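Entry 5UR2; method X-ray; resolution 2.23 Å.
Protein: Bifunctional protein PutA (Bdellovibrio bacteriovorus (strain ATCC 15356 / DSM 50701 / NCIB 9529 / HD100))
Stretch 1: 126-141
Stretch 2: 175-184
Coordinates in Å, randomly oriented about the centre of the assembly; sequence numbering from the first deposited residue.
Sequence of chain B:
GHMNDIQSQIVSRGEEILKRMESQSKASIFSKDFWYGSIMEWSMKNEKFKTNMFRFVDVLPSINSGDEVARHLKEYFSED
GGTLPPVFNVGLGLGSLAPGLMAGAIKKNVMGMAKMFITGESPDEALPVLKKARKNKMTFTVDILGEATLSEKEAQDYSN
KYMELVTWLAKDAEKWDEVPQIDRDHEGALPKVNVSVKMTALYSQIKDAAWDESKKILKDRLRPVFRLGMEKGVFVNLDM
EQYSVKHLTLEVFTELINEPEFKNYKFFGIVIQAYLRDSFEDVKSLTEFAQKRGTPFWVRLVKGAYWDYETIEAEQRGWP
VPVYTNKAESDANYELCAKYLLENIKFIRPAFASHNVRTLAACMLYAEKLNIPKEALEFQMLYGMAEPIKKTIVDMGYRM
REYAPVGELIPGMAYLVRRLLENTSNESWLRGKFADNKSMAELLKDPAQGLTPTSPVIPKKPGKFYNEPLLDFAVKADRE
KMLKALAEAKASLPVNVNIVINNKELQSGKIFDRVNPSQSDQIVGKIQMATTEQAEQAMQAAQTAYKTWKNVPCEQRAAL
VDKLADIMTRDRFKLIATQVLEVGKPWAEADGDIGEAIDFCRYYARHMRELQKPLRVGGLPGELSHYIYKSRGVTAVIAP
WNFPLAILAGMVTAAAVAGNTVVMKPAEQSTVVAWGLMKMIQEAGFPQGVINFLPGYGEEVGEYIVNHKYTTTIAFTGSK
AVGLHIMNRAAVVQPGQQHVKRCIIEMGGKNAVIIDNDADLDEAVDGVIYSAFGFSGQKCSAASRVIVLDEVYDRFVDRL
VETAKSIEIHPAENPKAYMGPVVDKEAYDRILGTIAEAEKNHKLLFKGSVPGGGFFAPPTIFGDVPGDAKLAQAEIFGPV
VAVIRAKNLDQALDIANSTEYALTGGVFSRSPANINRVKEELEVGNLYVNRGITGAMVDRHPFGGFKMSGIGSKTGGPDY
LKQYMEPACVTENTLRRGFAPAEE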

# COMPACT_ATOMS: atom_id res chain seq x y z
N ALA B 126 -28.56 -52.69 15.63
CA ALA B 126 -28.76 -52.70 14.18
C ALA B 126 -29.34 -54.02 13.68
O ALA B 126 -30.00 -54.03 12.63
CB ALA B 126 -27.43 -52.44 13.45
N LEU B 127 -29.10 -55.11 14.39
CA LEU B 127 -29.48 -56.44 13.91
C LEU B 127 -30.94 -56.55 13.49
O LEU B 127 -31.20 -57.05 12.38
CB LEU B 127 -29.13 -57.48 14.98
CG LEU B 127 -29.50 -58.90 14.54
CD1 LEU B 127 -28.73 -59.31 13.28
CD2 LEU B 127 -29.30 -59.88 15.68
N PRO B 128 -31.93 -56.14 14.28
CA PRO B 128 -33.32 -56.26 13.81
C PRO B 128 -33.60 -55.44 12.56
O PRO B 128 -34.42 -55.84 11.73
CB PRO B 128 -34.15 -55.78 15.00
CG PRO B 128 -33.22 -54.92 15.80
CD PRO B 128 -31.87 -55.56 15.64
N VAL B 129 -32.91 -54.31 12.38
CA VAL B 129 -33.09 -53.52 11.17
C VAL B 129 -32.60 -54.30 9.95
O VAL B 129 -33.25 -54.29 8.90
CB VAL B 129 -32.39 -52.16 11.32
CG1 VAL B 129 -32.43 -51.38 10.01
CG2 VAL B 129 -33.05 -51.37 12.42
N LEU B 130 -31.45 -54.97 10.08
CA LEU B 130 -30.92 -55.78 8.99
C LEU B 130 -31.85 -56.93 8.64
O LEU B 130 -32.04 -57.26 7.46
CB LEU B 130 -29.55 -56.33 9.38
CG LEU B 130 -28.45 -55.37 9.84
CD1 LEU B 130 -27.18 -56.16 10.09
CD2 LEU B 130 -28.22 -54.26 8.83
N LYS B 131 -32.43 -57.57 9.66
CA LYS B 131 -33.31 -58.70 9.40
C LYS B 131 -34.63 -58.23 8.79
O LYS B 131 -35.20 -58.92 7.94
CB LYS B 131 -33.55 -59.49 10.69
CG LYS B 131 -32.37 -60.39 11.08
CD LYS B 131 -32.53 -60.88 12.51
CE LYS B 131 -31.93 -62.27 12.70
NZ LYS B 131 -31.85 -62.66 14.14
N LYS B 132 -35.12 -57.07 9.22
CA LYS B 132 -36.32 -56.50 8.61
C LYS B 132 -36.08 -56.17 7.15
O LYS B 132 -36.94 -56.41 6.29
CB LYS B 132 -36.77 -55.26 9.39
CG LYS B 132 -37.90 -54.49 8.74
CD LYS B 132 -38.67 -53.68 9.78
CE LYS B 132 -38.74 -52.21 9.41
NZ LYS B 132 -39.73 -51.51 10.26
N ALA B 133 -34.90 -55.61 6.84
CA ALA B 133 -34.57 -55.35 5.44
C ALA B 133 -34.56 -56.65 4.64
O ALA B 133 -35.03 -56.69 3.50
CB ALA B 133 -33.22 -54.64 5.35
N ARG B 134 -34.04 -57.73 5.24
CA ARG B 134 -34.04 -59.02 4.55
C ARG B 134 -35.46 -59.48 4.23
O ARG B 134 -35.73 -59.93 3.10
CB ARG B 134 -33.31 -60.05 5.41
CG ARG B 134 -31.78 -59.93 5.36
CD ARG B 134 -31.11 -61.03 6.19
NE ARG B 134 -31.53 -62.36 5.75
CZ ARG B 134 -30.99 -63.01 4.72
NH1 ARG B 134 -30.00 -62.46 4.03
NH2 ARG B 134 -31.45 -64.22 4.39
N LYS B 135 -36.40 -59.33 5.17
CA LYS B 135 -37.78 -59.72 4.90
C LYS B 135 -38.38 -58.93 3.74
O LYS B 135 -39.29 -59.43 3.08
CB LYS B 135 -38.65 -59.54 6.15
N ASN B 136 -37.86 -57.73 3.47
CA ASN B 136 -38.31 -56.93 2.34
C ASN B 136 -37.41 -57.10 1.12
O ASN B 136 -37.35 -56.19 0.28
CB ASN B 136 -38.44 -55.46 2.75
CG ASN B 136 -39.68 -55.21 3.61
OD1 ASN B 136 -39.69 -55.51 4.80
ND2 ASN B 136 -40.74 -54.69 2.99
N LYS B 137 -36.69 -58.23 1.03
CA LYS B 137 -35.90 -58.61 -0.15
C LYS B 137 -34.71 -57.69 -0.40
O LYS B 137 -34.35 -57.46 -1.55
CB LYS B 137 -36.75 -58.68 -1.41
CG LYS B 137 -38.01 -59.51 -1.37
CD LYS B 137 -37.72 -60.91 -0.93
CE LYS B 137 -38.79 -61.82 -1.49
NZ LYS B 137 -38.68 -61.86 -2.98
N MET B 138 -34.07 -57.20 0.66
CA MET B 138 -32.87 -56.38 0.55
C MET B 138 -31.81 -56.92 1.49
O MET B 138 -32.11 -57.28 2.64
CB MET B 138 -33.14 -54.90 0.91
CG MET B 138 -34.07 -54.15 -0.03
SD MET B 138 -34.24 -52.39 0.38
CE MET B 138 -35.06 -52.44 1.97
N THR B 139 -30.56 -56.95 1.03
CA THR B 139 -29.47 -57.32 1.91
C THR B 139 -28.72 -56.05 2.34
O THR B 139 -29.23 -54.93 2.17
CB THR B 139 -28.56 -58.37 1.24
OG1 THR B 139 -27.48 -58.70 2.12
CG2 THR B 139 -28.01 -57.87 -0.08
N PHE B 140 -27.51 -56.21 2.88
CA PHE B 140 -26.86 -55.11 3.57
C PHE B 140 -25.36 -55.27 3.47
O PHE B 140 -24.84 -56.35 3.18
CB PHE B 140 -27.29 -55.07 5.05
CG PHE B 140 -26.84 -56.28 5.85
CD1 PHE B 140 -25.56 -56.33 6.41
CD2 PHE B 140 -27.69 -57.37 6.01
CE1 PHE B 140 -25.14 -57.45 7.13
CE2 PHE B 140 -27.28 -58.49 6.73
CZ PHE B 140 -26.01 -58.54 7.30
N THR B 141 -24.65 -54.18 3.76
CA THR B 141 -23.24 -54.24 4.11
C THR B 141 -23.06 -53.35 5.32
O THR B 141 -23.52 -52.20 5.31
CB THR B 141 -22.31 -53.84 2.95
OG1 THR B 141 -20.94 -54.00 3.36
CG2 THR B 141 -22.54 -52.39 2.49
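Stretch 2 175-184: KWDEVPQIDR

Stretch 1 is a helix that ends at Lys 135, a tight turn through Asn 136 and Lys 137, and then a strand that carries Thr 139 to Thr 141 onward. Stretch 2 runs along one side of the helix, from Leu 127 to Arg 134, and on to the turn and the strand. It opens as an extended segment, residues 176 to 179, and closes as one short helix, 180 to 183. The contact begins beside the helix, where the CA atoms of Lys 131 and Trp 176 are 8.6 Å apart. Near its end it reaches the strand residue Thr 139, where the CA atoms of Thr 139 and Ile 182 are 6.0 Å apart. Stretch 2 therefore advances in the same sense as stretch 1. The two bury 643 Å² between them.

Lys 175 makes no contact. Its side chain is modelled only to CB.

Trp 176 points toward stretch 1, with chi1 at m, and is among the most heavily covered residues. Its ring reaches several side chains. Leu 127 CD1 lies at the ring edge, 4.1 Å from Trp 176 CZ2. Phe 140 CE2 is 3.8 Å from Trp 176 CH2, and here the indole meets the edge of the phenyl ring. The long side chain of Lys 131 brings its CE to 3.1 Å from Trp 176 NE1. That indole nitrogen is hydrogen-bonded elsewhere in the structure. Trp 176 also covers one face of the Arg 134 guanidinium, with Trp 176 CE3 3.7 Å from Arg 134 NE.

Asp 177 contributes mainly its backbone. Its O accepts a weak hydrogen bond from Arg 134 NH2 at 2.9 Å; the N-H...O angle is 125°. Glu 178 points away. Its OE2 instead forms a salt bridge within stretch 2, 3.1 Å from Arg 184 NH1.

Val 179 takes the N-cap position before the short helix. Its CG1 packs 3.8 Å from Lys 137 CD, and its CG2 is 3.8 Å from Arg 134 NH2. Its backbone N donates to Asp 183 OD2 at 2.6 Å, so the side chain of Asp 183 ties back to the start of the helix.

Pro 180 points away. Gln 181 points toward stretch 1, and its OE1 accepts a weak hydrogen bond from Lys 137 NZ at 3.2 Å.

Ile 182 packs against the turn and the strand. Its CG2 lies 3.3 Å from Lys 137 O and 3.8 Å from both Met 138 N and Thr 139 N. The CB atoms of Ile 182 and Thr 139 are 4.0 Å apart. Ile 182 CD1 is 3.5 Å from Arg 134 NH1 and covers the guanidinium face opposite Trp 176.

Asp 183 meets the guanidinium at its edge in a two-pronged salt bridge. Arg 134 NH1 donates to Asp 183 OD1 at 2.9 Å, and Arg 134 NH2 donates to Asp 183 OD2 at 2.8 Å. Both bonds are nearly straight. Arg 134 is thus held on both faces and along its edge. Arg 184 leaves the helical conformation and does not reach stretch 1.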

# COMPACT_ATOMS: atom_id res chain seq x y z
N LYS B 175 -28.73 -68.93 11.66
CA LYS B 175 -30.14 -69.29 11.80
C LYS B 175 -31.04 -68.65 10.75
O LYS B 175 -32.24 -68.93 10.74
CB LYS B 175 -30.64 -68.92 13.21
N TRP B 176 -30.50 -67.83 9.85
CA TRP B 176 -31.31 -67.10 8.89
C TRP B 176 -31.80 -68.03 7.78
O TRP B 176 -31.03 -68.85 7.26
CB TRP B 176 -30.52 -65.95 8.27
CG TRP B 176 -30.05 -64.90 9.24
CD1 TRP B 176 -30.31 -64.82 10.59
CD2 TRP B 176 -29.22 -63.77 8.93
NE1 TRP B 176 -29.70 -63.71 11.13
CE2 TRP B 176 -29.03 -63.05 10.13
CE3 TRP B 176 -28.62 -63.30 7.75
CZ2 TRP B 176 -28.25 -61.89 10.19
CZ3 TRP B 176 -27.85 -62.14 7.82
CH2 TRP B 176 -27.68 -61.45 9.03
N ASP B 177 -33.07 -67.92 7.42
CA ASP B 177 -33.59 -68.62 6.26
C ASP B 177 -33.05 -67.98 4.98
O ASP B 177 -32.70 -66.80 4.95
CB ASP B 177 -35.12 -68.60 6.24
CG ASP B 177 -35.73 -69.30 7.44
OD1 ASP B 177 -34.99 -69.98 8.18
OD2 ASP B 177 -36.96 -69.19 7.62
N GLU B 178 -32.99 -68.78 3.90
CA GLU B 178 -32.47 -68.29 2.63
C GLU B 178 -33.51 -67.46 1.88
O GLU B 178 -34.67 -67.88 1.73
CB GLU B 178 -32.02 -69.45 1.74
CG GLU B 178 -31.08 -68.99 0.63
CD GLU B 178 -31.03 -69.93 -0.57
OE1 GLU B 178 -32.10 -70.46 -0.95
OE2 GLU B 178 -29.94 -70.12 -1.14
N VAL B 179 -33.09 -66.30 1.39
CA VAL B 179 -33.89 -65.45 0.53
C VAL B 179 -33.18 -65.34 -0.82
O VAL B 179 -32.29 -64.51 -1.00
CB VAL B 179 -34.12 -64.06 1.15
CG1 VAL B 179 -35.02 -63.24 0.24
CG2 VAL B 179 -34.73 -64.19 2.55
N PRO B 180 -33.58 -66.16 -1.80
CA PRO B 180 -32.75 -66.33 -3.01
C PRO B 180 -32.50 -65.05 -3.79
O PRO B 180 -31.45 -64.94 -4.44
CB PRO B 180 -33.54 -67.35 -3.84
CG PRO B 180 -34.41 -68.05 -2.87
CD PRO B 180 -34.71 -67.10 -1.75
N GLN B 181 -33.44 -64.10 -3.78
CA GLN B 181 -33.21 -62.85 -4.49
C GLN B 181 -31.97 -62.13 -3.96
O GLN B 181 -31.28 -61.45 -4.72
CB GLN B 181 -34.44 -61.94 -4.40
CG GLN B 181 -34.29 -60.63 -5.19
CD GLN B 181 -35.58 -59.81 -5.31
OE1 GLN B 181 -36.66 -60.27 -4.91
NE2 GLN B 181 -35.45 -58.58 -5.79
N ILE B 182 -31.65 -62.30 -2.68
CA ILE B 182 -30.50 -61.63 -2.08
C ILE B 182 -29.38 -62.59 -1.70
O ILE B 182 -28.23 -62.15 -1.57
CB ILE B 182 -30.91 -60.80 -0.85
CG1 ILE B 182 -31.47 -61.72 0.23
CG2 ILE B 182 -31.90 -59.72 -1.26
CD1 ILE B 182 -31.92 -61.00 1.51
N ASP B 183 -29.66 -63.88 -1.53
CA ASP B 183 -28.68 -64.83 -1.02
C ASP B 183 -28.06 -65.69 -2.11
O ASP B 183 -27.28 -66.59 -1.80
CB ASP B 183 -29.31 -65.75 0.05
CG ASP B 183 -29.80 -64.99 1.28
OD1 ASP B 183 -29.33 -63.87 1.53
OD2 ASP B 183 -30.65 -65.54 2.02
N ARG B 184 -28.40 -65.44 -3.38
CA ARG B 184 -27.88 -66.20 -4.50
C ARG B 184 -27.69 -65.27 -5.69
O ARG B 184 -28.48 -64.35 -5.89
CB ARG B 184 -28.85 -67.33 -4.92
CG ARG B 184 -29.32 -68.24 -3.80
CD ARG B 184 -30.09 -69.43 -4.35
NE ARG B 184 -29.25 -70.25 -5.22
CZ ARG B 184 -28.43 -71.20 -4.79
NH1 ARG B 184 -28.34 -71.46 -3.49
NH2 ARG B 184 -27.69 -71.89 -5.66